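Local coordinates for HpcE (Thermus thermophilus, PDB 1WZO), which probably catalyses the isomerisation of 2-hydroxyhepta-2,4-diene-1,7-dioate in aromatic breakdown, as a member of the fumarylacetoacetate hydrolase family, at residues Y96-A101 with L230-L235; L169-Y174 with G183-M188; S77-K82 with F151-P156. All blocks are in the same frame, centred on the assembly; numbering follows the deposited sequence. Where two conformers were deposited one is given.

Contact 1: Y96-A101 with L230-L235; sequences YEVELA and LEIEGL
Val98 and Leu230 meet where two beta strands from different sheets pack face to face in the core of the fumarylacetoacetate hydrolase fold. Strands 98-101 and 230-232 run 45° apart, with axes 7.6 Å apart at the closest. The join is apolar. The Val98 and Leu230 side chains lie antiparallel, flank to flank. Leu230 CD2 lies 3.6 Å from Val98 CA and also touches Val98 CB, while Leu230 CG rests against Val98 CB and CG2. An alanine at Leu230 would probably leave a gap against Val98, because the CG and CD2 contacts would be gone. Further along, Ile232 uses its tip. Its chi2 of -173° extends the chain and carries CD1 to the backbone of the other strand, 3.5 Å from Glu99 O and 3.6 Å from Leu100 CA. Leu100 and Leu235 then cross at about a right angle, with Leu100 CD1 3.6 Å from Leu235 CD1. Leu235 gets there through a type II turn from Ile232, closed by Leu235 N bonding to Ile232 O at 2.8 Å. Gly234 has the positive phi that such a turn needs. Glu97 and Glu99 point away from this packing. With Asp128 they form a close acidic group, consistent with the metal-binding cluster of family relatives. Strand 120-131 flanks segment 96-101, and Leu230 also touches Asn127 on it. Strand 210-212 pairs with 94-104 as well, and its Leu212 touches Glu99 and Ala101. Strand 170-175 borders the other segment, where Ile232 packs on Leu171.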
ATOM      1  N   TYR B  96     -11.661  29.309  -2.652  1.00 20.61           N
ATOM      2  CA  TYR B  96     -12.149  27.942  -2.543  1.00 20.39           C
ATOM      3  C   TYR B  96     -12.694  27.656  -3.939  1.00 19.93           C
ATOM      4  O   TYR B  96     -12.885  28.580  -4.733  1.00 20.54           O
ATOM      5  CB  TYR B  96     -13.285  27.832  -1.505  1.00 22.48           C
ATOM      6  CG  TYR B  96     -14.592  28.490  -1.933  1.00 24.68           C
ATOM      7  CD1 TYR B  96     -15.362  27.957  -2.971  1.00 26.13           C
ATOM      8  CD2 TYR B  96     -15.018  29.689  -1.351  1.00 26.58           C
ATOM      9  CE1 TYR B  96     -16.514  28.603  -3.431  1.00 26.91           C
ATOM     10  CE2 TYR B  96     -16.171  30.345  -1.803  1.00 26.48           C
ATOM     11  CZ  TYR B  96     -16.907  29.798  -2.845  1.00 27.79           C
ATOM     12  OH  TYR B  96     -18.018  30.455  -3.328  1.00 27.34           O
ATOM     13  N   GLU B  97     -12.925  26.388  -4.248  1.00 19.98           N
ATOM     14  CA  GLU B  97     -13.498  26.004  -5.536  1.00 20.64           C
ATOM     15  C   GLU B  97     -14.355  24.767  -5.299  1.00 19.61           C
ATOM     16  O   GLU B  97     -13.829  23.677  -5.075  1.00 17.30           O
ATOM     17  CB  GLU B  97     -12.404  25.705  -6.580  1.00 19.97           C
ATOM     18  CG  GLU B  97     -11.693  26.957  -7.102  1.00 21.57           C
ATOM     19  CD  GLU B  97     -10.855  26.714  -8.355  1.00 22.90           C
ATOM     20  OE1 GLU B  97     -10.269  27.689  -8.876  1.00 23.59           O
ATOM     21  OE2 GLU B  97     -10.776  25.561  -8.823  1.00 21.57           O
ATOM     22  N   VAL B  98     -15.677  24.932  -5.325  1.00 20.08           N
ATOM     23  CA  VAL B  98     -16.561  23.791  -5.107  1.00 18.57           C
ATOM     24  C   VAL B  98     -16.674  22.974  -6.391  1.00 18.76           C
ATOM     25  O   VAL B  98     -17.073  23.483  -7.439  1.00 19.21           O
ATOM     26  CB  VAL B  98     -17.976  24.242  -4.606  1.00 20.72           C
ATOM     27  CG1 VAL B  98     -18.615  25.204  -5.591  1.00 20.59           C
ATOM     28  CG2 VAL B  98     -18.855  23.022  -4.377  1.00 20.15           C
ATOM     29  N   GLU B  99     -16.303  21.701  -6.314  1.00 18.05           N
ATOM     30  CA  GLU B  99     -16.344  20.855  -7.497  1.00 18.59           C
ATOM     31  C   GLU B  99     -16.846  19.452  -7.235  1.00 16.81           C
ATOM     32  O   GLU B  99     -16.633  18.884  -6.159  1.00 16.57           O
ATOM     33  CB  GLU B  99     -14.941  20.755  -8.128  1.00 19.47           C
ATOM     34  CG  GLU B  99     -14.174  22.069  -8.158  1.00 18.51           C
ATOM     35  CD  GLU B  99     -12.922  22.012  -9.025  1.00 19.06           C
ATOM     36  OE1 GLU B  99     -12.545  20.910  -9.476  1.00 20.47           O
ATOM     37  OE2 GLU B  99     -12.314  23.074  -9.256  1.00 19.91           O
ATOM     38  N   LEU B 100     -17.524  18.895  -8.230  1.00 17.02           N
ATOM     39  CA  LEU B 100     -18.007  17.530  -8.145  1.00 17.27           C
ATOM     40  C   LEU B 100     -16.773  16.666  -8.394  1.00 17.14           C
ATOM     41  O   LEU B 100     -16.058  16.874  -9.379  1.00 16.80           O
ATOM     42  CB  LEU B 100     -19.040  17.250  -9.240  1.00 17.82           C
ATOM     43  CG  LEU B 100     -19.504  15.795  -9.386  1.00 19.65           C
ATOM     44  CD1 LEU B 100     -20.267  15.360  -8.136  1.00 18.42           C
ATOM     45  CD2 LEU B 100     -20.383  15.663 -10.628  1.00 19.37           C
ATOM     46  N   ALA B 101     -16.521  15.720  -7.497  1.00 16.64           N
ATOM     47  CA  ALA B 101     -15.384  14.812  -7.620  1.00 17.52           C
ATOM     48  C   ALA B 101     -15.898  13.436  -8.027  1.00 18.17           C
ATOM     49  O   ALA B 101     -16.828  12.905  -7.416  1.00 19.60           O
ATOM     50  CB  ALA B 101     -14.635  14.726  -6.292  1.00 17.36           C
ATOM     51  N   LEU B 230     -19.039  23.471   1.757  1.00 23.12           N
ATOM     52  CA  LEU B 230     -19.418  23.208   0.383  1.00 22.42           C
ATOM     53  C   LEU B 230     -20.468  22.111   0.340  1.00 21.57           C
ATOM     54  O   LEU B 230     -20.380  21.120   1.065  1.00 22.14           O
ATOM     55  CB  LEU B 230     -18.185  22.798  -0.435  1.00 21.96           C
ATOM     56  CG  LEU B 230     -17.309  23.935  -0.973  1.00 22.60           C
ATOM     57  CD1 LEU B 230     -16.960  24.916   0.137  1.00 21.99           C
ATOM     58  CD2 LEU B 230     -16.047  23.340  -1.595  1.00 21.97           C
ATOM     59  N   GLU B 231     -21.462  22.296  -0.518  1.00 21.74           N
ATOM     60  CA  GLU B 231     -22.537  21.326  -0.652  1.00 22.28           C
ATOM     61  C   GLU B 231     -22.851  21.037  -2.109  1.00 20.51           C
ATOM     62  O   GLU B 231     -22.786  21.921  -2.960  1.00 22.66           O
ATOM     63  CB  GLU B 231     -23.801  21.840   0.052  1.00 22.52           C
ATOM     64  CG  GLU B 231     -23.704  21.879   1.570  1.00 26.35           C
ATOM     65  CD  GLU B 231     -24.942  22.490   2.225  1.00 29.01           C
ATOM     66  OE1 GLU B 231     -26.066  22.204   1.762  1.00 29.16           O
ATOM     67  OE2 GLU B 231     -24.789  23.245   3.205  1.00 28.52           O
ATOM     68  N   ILE B 232     -23.157  19.778  -2.392  1.00 20.89           N
ATOM     69  CA  ILE B 232     -23.526  19.360  -3.731  1.00 21.24           C
ATOM     70  C   ILE B 232     -24.740  18.460  -3.570  1.00 21.09           C
ATOM     71  O   ILE B 232     -24.778  17.604  -2.684  1.00 20.78           O
ATOM     72  CB  ILE B 232     -22.408  18.571  -4.442  1.00 19.17           C
ATOM     73  CG1 ILE B 232     -21.168  19.456  -4.617  1.00 20.68           C
ATOM     74  CG2 ILE B 232     -22.900  18.103  -5.803  1.00 18.24           C
ATOM     75  CD1 ILE B 232     -20.063  18.810  -5.459  1.00 21.71           C
ATOM     76  N   GLU B 233     -25.728  18.672  -4.429  1.00 21.96           N
ATOM     77  CA  GLU B 233     -26.970  17.915  -4.402  1.00 23.00           C
ATOM     78  C   GLU B 233     -26.776  16.426  -4.128  1.00 23.41           C
ATOM     79  O   GLU B 233     -26.157  15.716  -4.924  1.00 24.63           O
ATOM     80  CB  GLU B 233     -27.704  18.106  -5.732  1.00 24.26           C
ATOM     81  CG  GLU B 233     -29.175  17.693  -5.702  1.00 25.79           C
ATOM     82  CD  GLU B 233     -29.876  17.961  -7.019  1.00 26.36           C
ATOM     83  OE1 GLU B 233     -29.330  18.730  -7.841  1.00 23.64           O
ATOM     84  OE2 GLU B 233     -30.981  17.411  -7.228  1.00 29.08           O
ATOM     85  N   GLY B 234     -27.298  15.966  -2.992  1.00 22.27           N
ATOM     86  CA  GLY B 234     -27.206  14.563  -2.627  1.00 22.15           C
ATOM     87  C   GLY B 234     -25.892  14.045  -2.061  1.00 22.78           C
ATOM     88  O   GLY B 234     -25.808  12.878  -1.679  1.00 22.77           O
ATOM     89  N   LEU B 235     -24.870  14.890  -1.982  1.00 22.35           N
ATOM     90  CA  LEU B 235     -23.570  14.438  -1.480  1.00 23.58           C
ATOM     91  C   LEU B 235     -23.211  14.933  -0.078  1.00 24.02           C
ATOM     92  O   LEU B 235     -22.098  14.697   0.404  1.00 23.36           O
ATOM     93  CB  LEU B 235     -22.469  14.843  -2.468  1.00 21.65           C
ATOM     94  CG  LEU B 235     -22.714  14.481  -3.942  1.00 21.02           C
ATOM     95  CD1 LEU B 235     -21.504  14.887  -4.780  1.00 19.00           C
ATOM     96  CD2 LEU B 235     -22.977  12.990  -4.084  1.00 18.51           C
TER

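Contact 2: L169-Y174 with G183-M188; sequences LWLRAY and GHTSRM
The His184 ring has Leu169 O over the centre of one face, 3.4 Å above the plane, and Ser186 CA at its edge. Chi1 of -160° sets His184 CG anti to the backbone N, 3.5 Å from Leu169 O. ND1 is held by Ser186: it shares a hydrogen bond with Ser186 OG at 2.7 Å and accepts one from Ser186 N. His184 CB lies over the centre of one face of the Arg187 guanidinium. Arg172 NH1 lies over one face of the Trp170 ring, toward the rim, and Trp170 CD2 lies over the centre of the Arg172 guanidinium. Trp170 CB touches His184 CD2. Leu169 and Thr185 bond twice. Thr185 N reaches Leu169 O at 2.8 Å, nearly along the C=O axis. Leu169 N donates to Thr185 OG1 at 2.9 Å, with an N-H...O angle of 143°, more bent than the bond from Thr185 N. OG1 is also hydrogen-bonded to Pro166 O, so two partners fix the hydroxyl. Leu171 and Gly183 form an antiparallel hydrogen-bonded pair. Leu171 N to Gly183 O and Gly183 N to Leu171 O are both 2.7 Å. Trp170 and His184 make the non-hydrogen-bonded pair, with CA atoms 4.3 Å apart. On the opposite face of the hairpin, Leu171 CD2 packs on Thr185 CG2 at 3.9 Å. The pairing belongs to the beta hairpin of strands 170-175 and 178-184, where the second strand gives way to a 3-10 turn. Strand 178-184 is the outermost of its sheet within this chain, and strand 227-232 flanks 170-175 on the other side.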
ATOM      1  N   LEU B 169     -26.761  18.268 -11.128  1.00 24.11           N
ATOM      2  CA  LEU B 169     -26.629  18.475  -9.685  1.00 23.83           C
ATOM      3  C   LEU B 169     -26.323  19.939  -9.379  1.00 23.74           C
ATOM      4  O   LEU B 169     -25.543  20.571 -10.091  1.00 24.58           O
ATOM      5  CB  LEU B 169     -25.491  17.608  -9.122  1.00 23.37           C
ATOM      6  CG  LEU B 169     -25.510  16.092  -9.323  1.00 23.67           C
ATOM      7  CD1 LEU B 169     -24.189  15.496  -8.839  1.00 24.14           C
ATOM      8  CD2 LEU B 169     -26.672  15.480  -8.565  1.00 23.34           C
ATOM      9  N   TRP B 170     -26.934  20.491  -8.332  1.00 23.07           N
ATOM     10  CA  TRP B 170     -26.638  21.871  -7.981  1.00 23.75           C
ATOM     11  C   TRP B 170     -25.395  21.918  -7.096  1.00 23.51           C
ATOM     12  O   TRP B 170     -25.086  20.950  -6.395  1.00 21.64           O
ATOM     13  CB  TRP B 170     -27.815  22.561  -7.267  1.00 24.24           C
ATOM     14  CG  TRP B 170     -28.408  21.849  -6.071  1.00 25.97           C
ATOM     15  CD1 TRP B 170     -29.622  21.224  -6.018  1.00 26.09           C
ATOM     16  CD2 TRP B 170     -27.855  21.758  -4.745  1.00 26.62           C
ATOM     17  NE1 TRP B 170     -29.862  20.755  -4.747  1.00 26.62           N
ATOM     18  CE2 TRP B 170     -28.796  21.068  -3.947  1.00 27.50           C
ATOM     19  CE3 TRP B 170     -26.659  22.192  -4.156  1.00 27.24           C
ATOM     20  CZ2 TRP B 170     -28.579  20.803  -2.590  1.00 27.81           C
ATOM     21  CZ3 TRP B 170     -26.443  21.928  -2.805  1.00 27.00           C
ATOM     22  CH2 TRP B 170     -27.400  21.239  -2.038  1.00 27.34           C
ATOM     23  N   LEU B 171     -24.684  23.041  -7.162  1.00 23.06           N
ATOM     24  CA  LEU B 171     -23.469  23.258  -6.383  1.00 23.23           C
ATOM     25  C   LEU B 171     -23.655  24.494  -5.514  1.00 24.20           C
ATOM     26  O   LEU B 171     -24.158  25.515  -5.981  1.00 25.45           O
ATOM     27  CB  LEU B 171     -22.274  23.502  -7.309  1.00 23.97           C
ATOM     28  CG  LEU B 171     -21.983  22.470  -8.396  1.00 22.73           C
ATOM     29  CD1 LEU B 171     -20.985  23.045  -9.386  1.00 25.75           C
ATOM     30  CD2 LEU B 171     -21.456  21.195  -7.767  1.00 25.22           C
ATOM     31  N   ARG B 172     -23.242  24.405  -4.258  1.00 23.84           N
ATOM     32  CA  ARG B 172     -23.347  25.539  -3.355  1.00 26.65           C
ATOM     33  C   ARG B 172     -22.145  25.635  -2.433  1.00 25.02           C
ATOM     34  O   ARG B 172     -21.564  24.621  -2.039  1.00 25.71           O
ATOM     35  CB  ARG B 172     -24.622  25.436  -2.520  1.00 28.45           C
ATOM     36  CG  ARG B 172     -25.877  25.647  -3.335  1.00 31.90           C
ATOM     37  CD  ARG B 172     -27.124  25.287  -2.554  1.00 34.48           C
ATOM     38  NE  ARG B 172     -28.303  25.349  -3.415  1.00 36.87           N
ATOM     39  CZ  ARG B 172     -29.473  24.795  -3.118  1.00 37.65           C
ATOM     40  NH1 ARG B 172     -29.626  24.135  -1.978  1.00 36.87           N
ATOM     41  NH2 ARG B 172     -30.486  24.892  -3.972  1.00 37.02           N
ATOM     42  N   ALA B 173     -21.776  26.864  -2.095  1.00 24.90           N
ATOM     43  CA  ALA B 173     -20.658  27.106  -1.198  1.00 26.25           C
ATOM     44  C   ALA B 173     -21.029  28.207  -0.220  1.00 26.83           C
ATOM     45  O   ALA B 173     -21.570  29.247  -0.609  1.00 27.12           O
ATOM     46  CB  ALA B 173     -19.420  27.509  -1.988  1.00 25.57           C
ATOM     47  N   TYR B 174     -20.741  27.966   1.052  1.00 26.42           N
ATOM     48  CA  TYR B 174     -21.019  28.931   2.100  1.00 28.19           C
ATOM     49  C   TYR B 174     -19.723  29.275   2.824  1.00 29.04           C
ATOM     50  O   TYR B 174     -18.863  28.411   3.015  1.00 29.05           O
ATOM     51  CB  TYR B 174     -21.989  28.353   3.133  1.00 27.56           C
ATOM     52  CG  TYR B 174     -23.309  27.856   2.589  1.00 31.59           C
ATOM     53  CD1 TYR B 174     -23.390  26.667   1.865  1.00 31.24           C
ATOM     54  CD2 TYR B 174     -24.491  28.557   2.841  1.00 33.23           C
ATOM     55  CE1 TYR B 174     -24.620  26.182   1.409  1.00 33.75           C
ATOM     56  CE2 TYR B 174     -25.724  28.082   2.390  1.00 33.91           C
ATOM     57  CZ  TYR B 174     -25.781  26.895   1.677  1.00 34.22           C
ATOM     58  OH  TYR B 174     -27.001  26.418   1.249  1.00 34.71           O
ATOM     59  N   GLY B 183     -24.159  27.051  -8.244  1.00 27.78           N
ATOM     60  CA  GLY B 183     -23.841  26.629  -9.593  1.00 26.59           C
ATOM     61  C   GLY B 183     -24.561  25.339  -9.912  1.00 24.24           C
ATOM     62  O   GLY B 183     -25.268  24.795  -9.065  1.00 24.43           O
ATOM     63  N   HIS B 184     -24.381  24.838 -11.126  1.00 24.71           N
ATOM     64  CA  HIS B 184     -25.032  23.601 -11.523  1.00 23.76           C
ATOM     65  C   HIS B 184     -24.145  22.825 -12.491  1.00 22.46           C
ATOM     66  O   HIS B 184     -23.600  23.392 -13.437  1.00 25.45           O
ATOM     67  CB  HIS B 184     -26.392  23.915 -12.154  1.00 24.07           C
ATOM     68  CG  HIS B 184     -27.330  22.751 -12.166  1.00 23.16           C
ATOM     69  ND1 HIS B 184     -27.374  21.840 -13.199  1.00 24.57           N
ATOM     70  CD2 HIS B 184     -28.212  22.312 -11.238  1.00 21.81           C
ATOM     71  CE1 HIS B 184     -28.243  20.888 -12.905  1.00 22.96           C
ATOM     72  NE2 HIS B 184     -28.764  21.150 -11.721  1.00 21.35           N
ATOM     73  N   THR B 185     -24.012  21.524 -12.259  1.00 23.35           N
ATOM     74  CA  THR B 185     -23.151  20.692 -13.092  1.00 24.01           C
ATOM     75  C   THR B 185     -23.576  20.543 -14.544  1.00 25.74           C
ATOM     76  O   THR B 185     -22.824  20.004 -15.358  1.00 24.40           O
ATOM     77  CB  THR B 185     -22.963  19.284 -12.481  1.00 22.58           C
ATOM     78  OG1 THR B 185     -24.209  18.580 -12.473  1.00 23.71           O
ATOM     79  CG2 THR B 185     -22.438  19.398 -11.052  1.00 20.32           C
ATOM     80  N   SER B 186     -24.768  21.022 -14.882  1.00 26.32           N
ATOM     81  CA  SER B 186     -25.238  20.924 -16.257  1.00 26.55           C
ATOM     82  C   SER B 186     -24.491  21.923 -17.129  1.00 26.49           C
ATOM     83  O   SER B 186     -24.523  21.833 -18.355  1.00 28.85           O
ATOM     84  CB  SER B 186     -26.745  21.204 -16.331  1.00 26.38           C
ATOM     85  OG  SER B 186     -27.046  22.469 -15.777  1.00 26.43           O
ATOM     86  N   ARG B 187     -23.813  22.867 -16.488  1.00 26.22           N
ATOM     87  CA  ARG B 187     -23.065  23.897 -17.201  1.00 26.52           C
ATOM     88  C   ARG B 187     -21.614  23.504 -17.491  1.00 25.72           C
ATOM     89  O   ARG B 187     -20.823  24.318 -17.966  1.00 24.87           O
ATOM     90  CB  ARG B 187     -23.122  25.202 -16.412  1.00 30.29           C
ATOM     91  CG  ARG B 187     -24.551  25.697 -16.218  1.00 34.75           C
ATOM     92  CD  ARG B 187     -24.658  26.734 -15.120  1.00 38.93           C
ATOM     93  NE  ARG B 187     -26.056  27.037 -14.821  1.00 43.54           N
ATOM     94  CZ  ARG B 187     -26.464  27.750 -13.776  1.00 44.79           C
ATOM     95  NH1 ARG B 187     -25.582  28.243 -12.916  1.00 44.99           N
ATOM     96  NH2 ARG B 187     -27.759  27.969 -13.591  1.00 46.25           N
ATOM     97  N   MET B 188     -21.272  22.253 -17.205  1.00 25.14           N
ATOM     98  CA  MET B 188     -19.927  21.744 -17.479  1.00 25.12           C
ATOM     99  C   MET B 188     -19.680  21.822 -18.983  1.00 25.14           C
ATOM    100  O   MET B 188     -20.539  21.425 -19.770  1.00 25.21           O
ATOM    101  CB  MET B 188     -19.816  20.281 -17.051  1.00 24.23           C
ATOM    102  CG  MET B 188     -19.075  20.044 -15.766  1.00 22.73           C
ATOM    103  SD  MET B 188     -18.820  18.281 -15.528  1.00 20.60           S
ATOM    104  CE  MET B 188     -19.413  18.088 -13.859  1.00 20.20           C
TER

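Contact 3: S77-K82 with F151-P156; sequences SLLPHK and FLPLGP
His81 and Pro156 pack beside the short parallel pairing of strand 78-79 with strand 152-159 in the fumarylacetoacetate hydrolase fold. His81 CB starts the contact, 3.6 Å from Pro156 CB. CG and CD2 follow onto the same proline carbon, and the two side chains cross obliquely. Chi1 of 173° puts CG anti to the backbone N, against Pro156 CB. The ring has a partner over each face. Pro156 CG is over one face, 4.2 Å above the plane and offset toward the rim. Lys82 CG lies over the opposite face, also toward the rim. At the tip, ND1 is hydrogen-bonded to Glu239 N, and NE2 bonds to O1 of a glycerol that probably came from the crystallisation liquor but may mark a pocket. Trp37 meets the ring edge to face.

The strands themselves are joined by three backbone bonds. Leu152 N reaches Ser77 O at 2.8 Å. Leu79 N reaches Leu152 O at 3.1 Å, from well above the carbonyl plane (58° out of it). Leu154 N meets Leu79 O at 2.8 Å, with the donor almost in line with the carbonyl (C=O...N angle 171°). Leu78, Leu152 and Leu154 pack together on one face: Leu78 lies alongside both, pointing the same way, with CD2 3.7 Å from Leu154 CD2 and also touching Leu152 CD2. Leu79 turns the other way, onto Pro153, and it also packs on Gly10 of a second subunit. The cis peptide before Pro156 and the unusual backbone of Gly155 accompany a corner in the chain. Before the corner, a water links the segments, accepting from His81 N at 2.8 Å and donating to Leu154 O at 2.7 Å.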
ATOM      1  N   SER B  77      -2.227  17.121  -0.626  1.00 13.19           N
ATOM      2  CA  SER B  77      -3.147  18.248  -0.495  1.00 12.54           C
ATOM      3  C   SER B  77      -4.443  17.753   0.159  1.00 12.82           C
ATOM      4  O   SER B  77      -5.210  18.539   0.707  1.00 12.54           O
ATOM      5  CB  SER B  77      -3.483  18.875  -1.860  1.00 12.95           C
ATOM      6  OG  SER B  77      -4.032  17.934  -2.762  0.50 10.84           O
ATOM      7  N   LEU B  78      -4.682  16.445   0.104  1.00 13.44           N
ATOM      8  CA  LEU B  78      -5.908  15.874   0.667  1.00 14.12           C
ATOM      9  C   LEU B  78      -6.150  16.206   2.134  1.00 15.45           C
ATOM     10  O   LEU B  78      -5.242  16.150   2.970  1.00 13.13           O
ATOM     11  CB  LEU B  78      -5.927  14.355   0.468  1.00 14.23           C
ATOM     12  CG  LEU B  78      -6.117  13.883  -0.978  1.00 13.25           C
ATOM     13  CD1 LEU B  78      -5.703  12.420  -1.101  1.00 13.00           C
ATOM     14  CD2 LEU B  78      -7.579  14.074  -1.396  1.00 14.17           C
ATOM     15  N   LEU B  79      -7.399  16.550   2.438  1.00 14.78           N
ATOM     16  CA  LEU B  79      -7.794  16.900   3.791  1.00 14.62           C
ATOM     17  C   LEU B  79      -9.210  16.387   4.035  1.00 15.25           C
ATOM     18  O   LEU B  79     -10.076  16.519   3.177  1.00 18.06           O
ATOM     19  CB  LEU B  79      -7.764  18.420   3.962  1.00 14.26           C
ATOM     20  CG  LEU B  79      -7.992  18.956   5.379  1.00 14.34           C
ATOM     21  CD1 LEU B  79      -6.762  18.683   6.250  1.00 13.67           C
ATOM     22  CD2 LEU B  79      -8.268  20.465   5.305  1.00 14.61           C
ATOM     23  N   PRO B  80      -9.465  15.802   5.212  1.00 16.78           N
ATOM     24  CA  PRO B  80     -10.809  15.296   5.486  1.00 18.13           C
ATOM     25  C   PRO B  80     -11.790  16.372   5.932  1.00 18.08           C
ATOM     26  O   PRO B  80     -11.404  17.496   6.273  1.00 17.40           O
ATOM     27  CB  PRO B  80     -10.565  14.278   6.592  1.00 17.26           C
ATOM     28  CG  PRO B  80      -9.499  14.959   7.394  1.00 19.41           C
ATOM     29  CD  PRO B  80      -8.545  15.459   6.313  1.00 16.90           C
ATOM     30  N   HIS B  81     -13.063  15.999   5.923  1.00 19.11           N
ATOM     31  CA  HIS B  81     -14.144  16.861   6.373  1.00 19.63           C
ATOM     32  C   HIS B  81     -13.756  17.272   7.794  1.00 19.66           C
ATOM     33  O   HIS B  81     -13.289  16.440   8.573  1.00 19.40           O
ATOM     34  CB  HIS B  81     -15.446  16.045   6.368  1.00 19.67           C
ATOM     35  CG  HIS B  81     -16.624  16.747   6.969  1.00 20.88           C
ATOM     36  ND1 HIS B  81     -17.033  18.001   6.569  1.00 20.76           N
ATOM     37  CD2 HIS B  81     -17.512  16.345   7.911  1.00 20.61           C
ATOM     38  CE1 HIS B  81     -18.122  18.342   7.238  1.00 23.83           C
ATOM     39  NE2 HIS B  81     -18.434  17.353   8.058  1.00 21.55           N
ATOM     40  N   LYS B  82     -13.924  18.553   8.111  1.00 20.11           N
ATOM     41  CA  LYS B  82     -13.597  19.100   9.431  1.00 21.76           C
ATOM     42  C   LYS B  82     -12.106  19.407   9.627  1.00 20.79           C
ATOM     43  O   LYS B  82     -11.725  20.028  10.620  1.00 20.64           O
ATOM     44  CB  LYS B  82     -14.070  18.157  10.546  1.00 24.06           C
ATOM     45  CG  LYS B  82     -15.577  17.927  10.584  1.00 27.20           C
ATOM     46  CD  LYS B  82     -16.331  19.223  10.827  1.00 31.47           C
ATOM     47  CE  LYS B  82     -17.823  18.965  11.003  1.00 35.35           C
ATOM     48  NZ  LYS B  82     -18.585  20.232  11.198  1.00 37.88           N
ATOM     49  N   PHE B 151      -4.699  21.725   0.633  1.00 14.03           N
ATOM     50  CA  PHE B 151      -5.502  22.428  -0.358  1.00 15.91           C
ATOM     51  C   PHE B 151      -6.540  21.595  -1.105  1.00 14.84           C
ATOM     52  O   PHE B 151      -7.063  22.032  -2.132  1.00 13.88           O
ATOM     53  CB  PHE B 151      -4.611  23.173  -1.362  1.00 15.15           C
ATOM     54  CG  PHE B 151      -4.363  24.616  -0.994  1.00 14.09           C
ATOM     55  CD1 PHE B 151      -4.193  25.582  -1.982  1.00 15.55           C
ATOM     56  CD2 PHE B 151      -4.334  25.012   0.344  1.00 16.19           C
ATOM     57  CE1 PHE B 151      -4.002  26.932  -1.647  1.00 15.30           C
ATOM     58  CE2 PHE B 151      -4.142  26.354   0.693  1.00 16.81           C
ATOM     59  CZ  PHE B 151      -3.977  27.316  -0.306  1.00 17.25           C
ATOM     60  N   LEU B 152      -6.840  20.401  -0.603  1.00 15.57           N
ATOM     61  CA  LEU B 152      -7.870  19.591  -1.241  1.00 16.45           C
ATOM     62  C   LEU B 152      -8.800  18.873  -0.271  1.00 14.64           C
ATOM     63  O   LEU B 152      -8.730  17.654  -0.103  1.00 14.20           O
ATOM     64  CB  LEU B 152      -7.280  18.571  -2.231  1.00 16.42           C
ATOM     65  CG  LEU B 152      -8.355  17.803  -3.026  1.00 19.34           C
ATOM     66  CD1 LEU B 152      -9.306  18.801  -3.698  1.00 14.88           C
ATOM     67  CD2 LEU B 152      -7.701  16.897  -4.089  1.00 15.77           C
ATOM     68  N   PRO B 153      -9.652  19.635   0.429  1.00 14.89           N
ATOM     69  CA  PRO B 153     -10.575  18.961   1.345  1.00 15.35           C
ATOM     70  C   PRO B 153     -11.371  18.008   0.446  1.00 15.23           C
ATOM     71  O   PRO B 153     -11.652  18.339  -0.705  1.00 14.79           O
ATOM     72  CB  PRO B 153     -11.425  20.113   1.872  1.00 15.14           C
ATOM     73  CG  PRO B 153     -10.406  21.233   1.975  1.00 16.32           C
ATOM     74  CD  PRO B 153      -9.607  21.087   0.686  1.00 13.45           C
ATOM     75  N   LEU B 154     -11.712  16.828   0.945  1.00 14.71           N
ATOM     76  CA  LEU B 154     -12.445  15.871   0.125  1.00 16.92           C
ATOM     77  C   LEU B 154     -13.367  15.021   0.983  1.00 16.29           C
ATOM     78  O   LEU B 154     -12.936  14.429   1.973  1.00 17.10           O
ATOM     79  CB  LEU B 154     -11.468  14.960  -0.634  1.00 16.19           C
ATOM     80  CG  LEU B 154     -12.057  14.009  -1.683  1.00 17.63           C
ATOM     81  CD1 LEU B 154     -12.410  14.801  -2.927  1.00 14.74           C
ATOM     82  CD2 LEU B 154     -11.055  12.914  -2.040  1.00 14.72           C
ATOM     83  N   GLY B 155     -14.639  14.964   0.594  1.00 17.12           N
ATOM     84  CA  GLY B 155     -15.600  14.170   1.339  1.00 17.96           C
ATOM     85  C   GLY B 155     -16.905  14.915   1.554  1.00 19.08           C
ATOM     86  O   GLY B 155     -17.261  15.787   0.762  1.00 16.58           O
ATOM     87  N   PRO B 156     -17.632  14.607   2.639  1.00 20.86           N
ATOM     88  CA  PRO B 156     -17.238  13.595   3.624  1.00 21.21           C
ATOM     89  C   PRO B 156     -17.571  12.161   3.228  1.00 21.66           C
ATOM     90  O   PRO B 156     -17.123  11.215   3.875  1.00 22.77           O
ATOM     91  CB  PRO B 156     -17.984  14.037   4.886  1.00 23.67           C
ATOM     92  CG  PRO B 156     -19.235  14.654   4.334  1.00 21.76           C
ATOM     93  CD  PRO B 156     -18.714  15.462   3.167  1.00 23.09           C
TER
HETATM   94  O   HOH W   1     -13.651  13.688   4.429  1.00 19.61           O

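How the contacts relate
All three contacts belong to the fumarylacetoacetate hydrolase-type region of the chain. Contacts 1 and 2 are closest, with centres about 7 Å apart. They share a sheet, where strands 227-232 and 170-175 are neighbours. Glu231 N lies 2.8 Å from Arg172 O, a probable hydrogen bond between them. The centres of contacts 3 and 1 are about 12 Å apart, and the two touch through Ala101 CB and Leu154 CD1. Those of contacts 3 and 2 are about 19 Å apart, with nearest atoms about 10 Å apart. Along the chain, contact 3 closes before contact 2 opens, contact 2 falls between the segments of contact 1, and the segments of contacts 1 and 3 alternate. This interleaving ties distant parts of the sequence into one core.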